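Local coordinates for secreted protein (Streptomyces lividans TK24, PDB 5LXZ), which probably acts as a secreted copper-radical oxidase of the AA5 family, related to galactose oxidase, with a mononuclear copper site on a Kelch beta-propeller, at residues E22-N27 with I69-T74; G476-Y481 with G490-R495. The protein carries 1 engineered substitution. All blocks are in the same frame, centred on the assembly; numbering follows the deposited sequence.

Contact 1 (E22-N27 with I69-T74)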
loop_
_atom_site.group_PDB
_atom_site.type_symbol
_atom_site.label_atom_id
_atom_site.label_comp_id
_atom_site.label_asym_id
_atom_site.label_seq_id
_atom_site.Cartn_x
_atom_site.Cartn_y
_atom_site.Cartn_z
ATOM N N GLU A 22 -5.376 25.397 9.563
ATOM C CA GLU A 22 -6.536 24.530 9.756
ATOM C C GLU A 22 -7.375 24.334 8.497
ATOM O O GLU A 22 -7.851 23.218 8.221
ATOM C CB GLU A 22 -7.453 25.016 10.906
ATOM C CG GLU A 22 -7.058 24.538 12.298
ATOM C CD GLU A 22 -8.135 24.766 13.352
ATOM O OE1 GLU A 22 -9.340 24.650 13.011
ATOM O OE2 GLU A 22 -7.787 25.036 14.522
ATOM N N LYS A 23 -7.529 25.397 7.719
ATOM C CA LYS A 23 -8.290 25.323 6.475
ATOM C C LYS A 23 -7.803 24.200 5.543
ATOM O O LYS A 23 -8.607 23.644 4.802
ATOM C CB LYS A 23 -8.180 26.664 5.732
ATOM C CG LYS A 23 -8.709 26.688 4.311
ATOM C CD LYS A 23 -8.947 28.115 3.841
ATOM C CE LYS A 23 -7.664 28.904 3.730
ATOM N NZ LYS A 23 -7.934 30.113 2.903
ATOM N N TYR A 24 -6.505 23.897 5.584
ATOM C CA TYR A 24 -5.904 22.934 4.644
ATOM C C TYR A 24 -5.708 21.577 5.261
ATOM O O TYR A 24 -5.254 20.636 4.550
ATOM C CB TYR A 24 -4.575 23.428 4.099
ATOM C CG TYR A 24 -4.729 24.665 3.286
ATOM C CD1 TYR A 24 -5.317 24.618 2.030
ATOM C CD2 TYR A 24 -4.334 25.894 3.773
ATOM C CE1 TYR A 24 -5.484 25.770 1.277
ATOM C CE2 TYR A 24 -4.482 27.051 3.025
ATOM C CZ TYR A 24 -5.052 26.982 1.778
ATOM O OH TYR A 24 -5.238 28.129 1.037
ATOM N N ARG A 25 -6.021 21.414 6.535
ATOM C CA ARG A 25 -5.813 20.092 7.149
ATOM C C ARG A 25 -6.760 19.056 6.546
ATOM O O ARG A 25 -7.845 19.365 6.076
ATOM C CB ARG A 25 -5.966 20.143 8.645
ATOM C CG ARG A 25 -4.862 20.952 9.260
ATOM C CD ARG A 25 -4.991 21.022 10.763
ATOM N NE ARG A 25 -4.150 22.115 11.251
ATOM C CZ ARG A 25 -4.085 22.536 12.515
ATOM N NH1 ARG A 25 -4.797 21.941 13.464
ATOM N NH2 ARG A 25 -3.275 23.545 12.824
ATOM N N GLN A 26 -6.315 17.804 6.544
ATOM C CA GLN A 26 -7.129 16.690 6.118
ATOM C C GLN A 26 -6.508 15.448 6.682
ATOM O O GLN A 26 -5.428 15.498 7.278
ATOM C CB GLN A 26 -7.185 16.607 4.578
ATOM C CG GLN A 26 -5.818 16.361 4.007
ATOM C CD GLN A 26 -5.806 16.155 2.499
ATOM O OE1 GLN A 26 -6.689 16.644 1.768
ATOM N NE2 GLN A 26 -4.796 15.448 2.021
ATOM N N ASN A 27 -7.176 14.334 6.461
ATOM C CA ASN A 27 -6.666 13.030 6.873
ATOM C C ASN A 27 -5.949 12.377 5.687
ATOM O O ASN A 27 -6.547 11.576 4.986
ATOM C CB ASN A 27 -7.778 12.127 7.358
ATOM C CG ASN A 27 -8.513 12.673 8.579
ATOM O OD1 ASN A 27 -8.101 13.662 9.187
ATOM N ND2 ASN A 27 -9.574 11.994 8.945
ATOM N N ILE A 69 0.511 25.271 0.111
ATOM C CA ILE A 69 -0.421 24.169 -0.027
ATOM C C ILE A 69 -1.673 24.664 -0.682
ATOM O O ILE A 69 -2.094 25.802 -0.462
ATOM C CB ILE A 69 -0.610 23.434 1.328
ATOM C CG1 ILE A 69 -1.461 22.165 1.149
ATOM C CG2 ILE A 69 -1.222 24.318 2.390
ATOM C CD1 ILE A 69 -1.159 21.085 2.181
ATOM N N LYS A 70 -2.283 23.841 -1.512
ATOM C CA LYS A 70 -3.577 24.158 -2.093
ATOM C C LYS A 70 -4.497 22.955 -2.081
ATOM O O LYS A 70 -4.041 21.810 -2.042
ATOM C CB LYS A 70 -3.456 24.697 -3.514
ATOM C CG LYS A 70 -2.872 23.724 -4.522
ATOM C CD LYS A 70 -2.889 24.258 -5.949
ATOM C CE LYS A 70 -4.130 23.823 -6.707
ATOM N NZ LYS A 70 -3.923 24.033 -8.158
ATOM N N LYS A 71 -5.786 23.225 -2.132
ATOM C CA LYS A 71 -6.794 22.212 -2.293
ATOM C C LYS A 71 -6.962 21.896 -3.758
ATOM O O LYS A 71 -6.823 22.767 -4.618
ATOM C CB LYS A 71 -8.128 22.654 -1.703
ATOM C CG LYS A 71 -8.051 23.049 -0.253
ATOM C CD LYS A 71 -9.436 23.061 0.363
ATOM C CE LYS A 71 -9.336 23.351 1.835
ATOM N NZ LYS A 71 -10.675 23.461 2.450
ATOM N N VAL A 72 -7.250 20.619 -4.028
ATOM C CA VAL A 72 -7.593 20.131 -5.353
ATOM C C VAL A 72 -8.998 19.521 -5.344
ATOM O O VAL A 72 -9.311 18.682 -4.533
ATOM C CB VAL A 72 -6.590 19.046 -5.811
ATOM C CG1 VAL A 72 -7.001 18.487 -7.163
ATOM C CG2 VAL A 72 -5.209 19.641 -5.921
ATOM N N PRO A 73 -9.882 19.933 -6.278
ATOM C CA PRO A 73 -11.192 19.302 -6.344
ATOM C C PRO A 73 -11.090 17.785 -6.540
ATOM O O PRO A 73 -10.328 17.334 -7.419
ATOM C CB PRO A 73 -11.845 19.940 -7.582
ATOM C CG PRO A 73 -11.076 21.167 -7.848
ATOM C CD PRO A 73 -9.694 20.961 -7.312
ATOM N N THR A 74 -11.784 17.056 -5.686
ATOM C CA THR A 74 -11.687 15.604 -5.617
ATOM C C THR A 74 -13.028 15.020 -6.016
ATOM O O THR A 74 -14.001 15.139 -5.266
ATOM C CB THR A 74 -11.229 15.175 -4.233
ATOM O OG1 THR A 74 -10.015 15.887 -3.974
ATOM C CG2 THR A 74 -10.980 13.674 -4.179
#

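Contact 2 (G476-Y481 with G490-R495). With EDO (1,2-ethanediol), chain L.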
loop_
_atom_site.group_PDB
_atom_site.type_symbol
_atom_site.label_atom_id
_atom_site.label_comp_id
_atom_site.label_asym_id
_atom_site.label_seq_id
_atom_site.Cartn_x
_atom_site.Cartn_y
_atom_site.Cartn_z
ATOM N N GLY A 476 0.023 10.909 8.025
ATOM C CA GLY A 476 -1.013 10.005 8.415
ATOM C C GLY A 476 -0.945 9.518 9.829
ATOM O O GLY A 476 -0.217 10.090 10.644
ATOM N N SER A 477 -1.763 8.495 10.087
ATOM C CA SER A 477 -1.873 7.648 11.282
ATOM C C SER A 477 -3.250 7.694 11.864
ATOM O O SER A 477 -3.740 8.763 12.275
ATOM C CB SER A 477 -0.875 7.966 12.389
ATOM O OG SER A 477 -0.881 6.846 13.263
ATOM N N ASP A 478 -3.871 6.530 11.947
ATOM C CA ASP A 478 -5.278 6.407 12.248
ATOM C C ASP A 478 -5.499 5.425 13.363
ATOM O O ASP A 478 -6.016 4.328 13.173
ATOM C CB ASP A 478 -5.960 5.975 10.936
ATOM C CG ASP A 478 -7.447 6.223 10.883
ATOM O OD1 ASP A 478 -8.069 6.675 11.885
ATOM O OD2 ASP A 478 -8.021 6.030 9.783
ATOM N N SER A 479 -5.125 5.836 14.568
ATOM C CA SER A 479 -5.313 4.983 15.726
ATOM C C SER A 479 -6.771 4.683 15.990
ATOM O O SER A 479 -7.631 5.567 15.819
ATOM C CB SER A 479 -4.773 5.662 16.967
ATOM O OG SER A 479 -3.376 5.871 16.925
ATOM N N LEU A 480 -7.033 3.463 16.437
ATOM C CA LEU A 480 -8.420 3.075 16.739
ATOM C C LEU A 480 -8.919 3.762 17.996
ATOM O O LEU A 480 -10.079 4.147 18.054
ATOM C CB LEU A 480 -8.554 1.567 16.857
ATOM C CG LEU A 480 -9.962 1.003 17.120
ATOM C CD1 LEU A 480 -10.948 1.443 16.074
ATOM C CD2 LEU A 480 -9.838 -0.489 17.202
ATOM N N TYR A 481 -8.012 3.934 18.942
ATOM C CA TYR A 481 -8.375 4.527 20.226
ATOM C C TYR A 481 -7.469 5.714 20.517
ATOM O O TYR A 481 -6.336 5.786 20.049
ATOM C CB TYR A 481 -8.216 3.504 21.312
ATOM C CG TYR A 481 -8.995 2.251 21.112
ATOM C CD1 TYR A 481 -10.377 2.238 21.275
ATOM C CD2 TYR A 481 -8.365 1.076 20.722
ATOM C CE1 TYR A 481 -11.118 1.075 21.096
ATOM C CE2 TYR A 481 -9.087 -0.100 20.527
ATOM C CZ TYR A 481 -10.465 -0.091 20.721
ATOM O OH TYR A 481 -11.210 -1.238 20.546
ATOM N N GLY A 490 -10.136 7.025 18.579
ATOM C CA GLY A 490 -8.988 7.721 18.104
ATOM C C GLY A 490 -9.375 8.838 17.161
ATOM O O GLY A 490 -10.479 8.858 16.587
ATOM N N LYS A 491 -8.449 9.775 16.996
ATOM C CA LYS A 491 -8.586 10.900 16.087
ATOM C C LYS A 491 -7.438 10.829 15.089
ATOM O O LYS A 491 -6.298 10.658 15.481
ATOM C CB LYS A 491 -8.526 12.229 16.848
ATOM C CG LYS A 491 -9.659 12.371 17.862
ATOM C CD LYS A 491 -9.699 13.774 18.455
ATOM C CE LYS A 491 -10.867 13.948 19.412
ATOM N NZ LYS A 491 -10.805 12.959 20.521
ATOM N N PHE A 492 -7.773 10.969 13.812
ATOM C CA PHE A 492 -6.773 10.890 12.761
ATOM C C PHE A 492 -5.675 11.940 12.968
ATOM O O PHE A 492 -5.952 13.084 13.285
ATOM C CB PHE A 492 -7.463 11.059 11.402
ATOM C CG PHE A 492 -6.643 10.566 10.258
ATOM C CD1 PHE A 492 -5.560 11.316 9.765
ATOM C CD2 PHE A 492 -6.929 9.341 9.681
ATOM C CE1 PHE A 492 -4.769 10.834 8.748
ATOM C CE2 PHE A 492 -6.143 8.875 8.629
ATOM C CZ PHE A 492 -5.064 9.614 8.180
ATOM N N GLU A 493 -4.429 11.534 12.720
ATOM C CA GLU A 493 -3.262 12.358 12.866
ATOM C C GLU A 493 -3.123 13.230 11.633
ATOM O O GLU A 493 -2.846 12.745 10.544
ATOM C CB GLU A 493 -2.035 11.476 13.074
ATOM C CG GLU A 493 -0.741 12.253 13.138
ATOM C CD GLU A 493 -0.764 13.188 14.338
ATOM O OE1 GLU A 493 -0.617 12.695 15.495
ATOM O OE2 GLU A 493 -0.968 14.390 14.089
ATOM N N GLN A 494 -3.286 14.540 11.805
ATOM C CA GLN A 494 -3.215 15.494 10.708
ATOM C C GLN A 494 -1.888 16.201 10.609
ATOM O O GLN A 494 -1.638 16.926 9.659
ATOM C CB GLN A 494 -4.393 16.502 10.793
ATOM C CG GLN A 494 -5.753 15.829 10.733
ATOM C CD GLN A 494 -6.877 16.817 10.540
ATOM O OE1 GLN A 494 -6.855 17.896 11.162
ATOM N NE2 GLN A 494 -7.876 16.468 9.715
ATOM N N ARG A 495 -0.982 15.933 11.542
ATOM C CA ARG A 495 0.319 16.539 11.453
ATOM C C ARG A 495 1.180 15.807 10.409
ATOM O O ARG A 495 1.025 14.596 10.185
ATOM C CB ARG A 495 1.008 16.523 12.796
ATOM C CG ARG A 495 0.334 17.428 13.815
ATOM C CD ARG A 495 0.978 17.298 15.176
ATOM N NE ARG A 495 0.734 15.991 15.733
ATOM C CZ ARG A 495 1.277 15.533 16.846
ATOM N NH1 ARG A 495 2.153 16.286 17.514
ATOM N NH2 ARG A 495 1.000 14.309 17.260
HETATM C C1 EDO L . -12.065 4.533 13.279
HETATM O O1 EDO L . -12.243 3.785 12.080
HETATM C C2 EDO L . -11.328 5.849 13.130
HETATM O O2 EDO L . -10.885 6.287 14.447
HETATM O O HOH W 1 2.112 11.828 10.641
HETATM O O HOH W 2 -1.074 13.576 8.634
HETATM O O HOH W 3 -4.393 8.596 15.014
#

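Contact 1 (E22-N27 with I69-T74)
A single turn of 3-10 helix, closed by Arg-25 N to Glu-22 O (3.1 Å), packs at the surface of the Kelch beta-propeller against 69-71, the outermost strand of the first blade. Tyr-24 carries the contact. Its CB, at 3.9 Å, touches CG2 of Ile-69, and with CG anti to the carbonyl carbon (chi1 -64°) the ring lies over that methyl. CG and CD2 are the ring atoms nearest to it; CG2 stands 4.0 Å from the ring centroid and 26° off the normal, a CH-pi contact over one face. Lys-23 CG covers the opposite face. Along the edge CD1 comes 3.9 Å from Lys-71 CG, and beyond it CE1 and CZ pass Ile-69 O, with OH the last atom, 4.2 Å from that oxygen. An alanine in place of Tyr-24 would lack the ring and with it the CH-pi contact, and would probably weaken the hold of this turn on the strand edge. A side-chain bond adds to the hold: Arg-60 NE, on the adjacent strand 58-62, is hydrogen-bonded to Tyr-24 O. Lys-71 crosses the tyrosine obliquely and then runs extended beyond CG, so that its CE reaches 3.1 Å from Lys-23 O.

Contact 2 (G476-Y481 with G490-R495)
Glu-493 OE2 is gripped by two nitrogens of Arg-495, the backbone N on its anti lone pair (3.0 Å) and NE from above the carboxylate plane (2.9 Å); NH2 takes OE1, completing a side-on salt bridge. This pair sits in the long loop between strands 472-476 and 496-500 of the propeller's closing blade; the two limbs of the loop run roughly antiparallel. The bend at chi2 (63°) folds the carboxylate back to Arg-495, while CB and CG of Glu-493 rest on Gly-476 O. Across the limbs Glu-493 N donates to Ser-477 O at 2.9 Å, almost along the C=O axis. That oxygen also takes a water shared with Ser-479 N and Lys-491 O, and lies over the centre of one face of the Phe-492 ring. Asp-478 crosses this ring at about a right angle, its CG 3.4 Å from Phe-492 CD2 and the carboxylate turned 60° from the ring plane. Asp-478 OD2 accepts from ND1 of the copper ligand His-461 and from Asn-47 ND2; as a second-shell carboxylate it is likely to orient the imidazole and may raise its electron density. At the far end Gly-490 N donates to Leu-480 O from above the carbonyl plane. A beta-carbon on Gly-490 would collide with Ser-479 O, which receives a CA-H...O contact from Gly-490 CA at 3.4 Å.

In the fold
From the N terminus, strand 14-18 joins the edge of the last propeller blade, and residues 22-27 lead into strand 30-33 of the first. Contact 1 closes the 41-residue excursion through that blade, back to its outermost strand. The intervening blades and the first two strands of the last precede contact 2, which closes residues 482-489, the tip of a longer loop whose Asp-478 lies near copper; strand 496-500 follows. The contacts lie in series, centres about 17 Å apart, yet meet: Asn-27 OD1 and Gln-494 NE2 form a probable hydrogen bond, and Asn-27 packs on the Phe-492 ring. The loop entering the first blade is thus tied to that of the last, beside the closure by strand 14-18.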